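PDB 4CJD: NADA from Neisseria meningitidis, which probably adheres to human epithelial cells and promotes bacterial uptake, as a trimeric autotransporter adhesin on the meningococcal surface. Local coordinates for residues I12-L17 and N41-G46. Sequence-based numbering, arbitrary orientation.
Unlike the reference sequence in segment 41-46: Gln43 (reference Lys), Pro44 (reference Ile), Lys45 (reference Thr), Gly46 (reference Arg).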
loop_
_atom_site.group_PDB
_atom_site.type_symbol
_atom_site.label_atom_id
_atom_site.label_comp_id
_atom_site.label_asym_id
_atom_site.label_seq_id
_atom_site.Cartn_x
_atom_site.Cartn_y
_atom_site.Cartn_z
ATOM N N ILE A 12 18.271 23.623 44.834
ATOM C CA ILE A 12 17.985 23.907 43.428
ATOM C C ILE A 12 18.893 23.078 42.535
ATOM O O ILE A 12 18.434 22.409 41.597
ATOM C CB ILE A 12 18.159 25.429 43.114
ATOM C CG1 ILE A 12 17.100 26.239 43.872
ATOM C CG2 ILE A 12 18.079 25.677 41.603
ATOM C CD1 ILE A 12 17.247 27.779 43.779
ATOM N N ALA A 13 20.185 23.113 42.837
ATOM C CA ALA A 13 21.184 22.385 42.065
ATOM C C ALA A 13 20.868 20.891 42.031
ATOM O O ALA A 13 20.969 20.256 40.992
ATOM C CB ALA A 13 22.572 22.623 42.638
ATOM N N LYS A 14 20.490 20.339 43.183
ATOM C CA LYS A 14 20.216 18.895 43.283
ATOM C C LYS A 14 18.943 18.531 42.555
ATOM O O LYS A 14 18.851 17.484 41.924
ATOM C CB LYS A 14 20.149 18.480 44.762
ATOM C CG LYS A 14 21.535 18.432 45.401
ATOM C CD LYS A 14 21.491 18.404 46.923
ATOM C CE LYS A 14 22.783 17.820 47.476
ATOM N NZ LYS A 14 22.901 18.072 48.958
ATOM N N ALA A 15 17.958 19.419 42.616
ATOM C CA ALA A 15 16.716 19.180 41.906
ATOM C C ALA A 15 16.956 19.252 40.397
ATOM O O ALA A 15 16.371 18.500 39.624
ATOM C CB ALA A 15 15.644 20.196 42.343
ATOM N N ALA A 16 17.822 20.167 39.977
ATOM C CA ALA A 16 18.193 20.238 38.557
ATOM C C ALA A 16 18.935 18.966 38.120
ATOM O O ALA A 16 18.633 18.360 37.084
ATOM C CB ALA A 16 19.049 21.504 38.295
ATOM N N LEU A 17 19.890 18.526 38.924
ATOM C CA LEU A 17 20.629 17.316 38.564
ATOM C C LEU A 17 19.700 16.115 38.444
ATOM O O LEU A 17 19.741 15.375 37.445
ATOM C CB LEU A 17 21.727 17.032 39.569
ATOM C CG LEU A 17 22.792 16.055 39.069
ATOM C CD1 LEU A 17 23.427 16.655 37.802
ATOM C CD2 LEU A 17 23.819 15.861 40.193
ATOM N N ASN A 41 13.238 15.012 50.882
ATOM C CA ASN A 41 13.838 15.890 51.877
ATOM C C ASN A 41 14.905 16.739 51.196
ATOM O O ASN A 41 16.018 16.890 51.718
ATOM C CB ASN A 41 14.444 15.089 53.039
ATOM C CG ASN A 41 13.485 14.049 53.607
ATOM O OD1 ASN A 41 12.271 14.114 53.394
ATOM N ND2 ASN A 41 14.031 13.085 54.343
ATOM N N GLY A 42 14.581 17.236 49.998
ATOM C CA GLY A 42 15.503 18.046 49.220
ATOM C C GLY A 42 16.814 17.368 48.839
ATOM O O GLY A 42 17.744 18.025 48.321
ATOM N N GLN A 43 16.906 16.060 49.105
ATOM C CA GLN A 43 18.080 15.284 48.716
ATOM C C GLN A 43 17.713 14.326 47.575
ATOM O O GLN A 43 16.599 13.803 47.529
ATOM C CB GLN A 43 18.656 14.504 49.912
ATOM C CG GLN A 43 19.188 15.380 51.070
ATOM C CD GLN A 43 19.968 16.585 50.574
ATOM O OE1 GLN A 43 21.044 16.459 49.973
ATOM N NE2 GLN A 43 19.409 17.766 50.797
ATOM N N PRO A 44 18.649 14.100 46.646
ATOM C CA PRO A 44 18.449 13.062 45.627
ATOM C C PRO A 44 18.445 11.663 46.247
ATOM O O PRO A 44 19.249 11.369 47.128
ATOM C CB PRO A 44 19.647 13.242 44.693
ATOM C CG PRO A 44 20.624 14.063 45.440
ATOM C CD PRO A 44 19.879 14.877 46.425
ATOM N N LYS A 45 17.528 10.816 45.797
ATOM C CA LYS A 45 17.393 9.472 46.328
ATOM C C LYS A 45 17.248 8.512 45.168
ATOM O O LYS A 45 16.406 8.719 44.284
ATOM C CB LYS A 45 16.186 9.364 47.262
ATOM C CG LYS A 45 16.040 8.015 47.958
ATOM C CD LYS A 45 17.225 7.713 48.863
ATOM C CE LYS A 45 16.924 6.563 49.827
ATOM N NZ LYS A 45 16.835 5.260 49.104
ATOM N N GLY A 46 18.077 7.469 45.163
ATOM C CA GLY A 46 18.035 6.491 44.095
ATOM C C GLY A 46 17.387 5.201 44.545
ATOM O O GLY A 46 17.429 4.870 45.709
#
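Lys14 reaches out from its helix past Pro44 CD and ends on the side-chain amide of Gln43, and this one lysine carries the whole contact from the helix side. The aliphatic part is plain packing: CB, CG and CD of Lys14 run past a single ring atom, Pro44 CD, with Lys14 CD coming within 3.9 Å of it. Lys14 CD also passes the backbone of the turn, 4.0 Å from Gly42 O. Beyond CG the lysine is extended, all three later torsions near 180°, which carries the ammonium clear of the proline to the amide. There Lys14 NZ donates a 2.7 Å hydrogen bond to Gln43 OE1, lying in the carbonyl plane and on a lone pair, with a C=O...N angle of 137°.

Gln43 starts off pointing away from the helix, but a bend at chi2 (-42°) folds its amide back to meet the lysine. NZ has a second partner in Asp10, one turn earlier on the same helix, with which it forms a salt bridge; the ammonium thus ties the carboxylate to the glutamine carbonyl. The grip is firmest at the amide; the aliphatic contacts, at 3.9 Å and beyond between Lys14 CD and Pro44 CD and their neighbours, are looser and lie by an exposed Pro44, and none of the touching residues is buried.

In the head domain, the contact joins the start of strand 43-48 to helix 9-28. That strand pairs antiparallel with 35-40, Lys45 bonding through its backbone to Asp38, to make a two-stranded hairpin outside the helix. The helix turns Ala13 and Ala16 the other way, into the trimer, where each packs on its own counterpart in a neighbouring subunit.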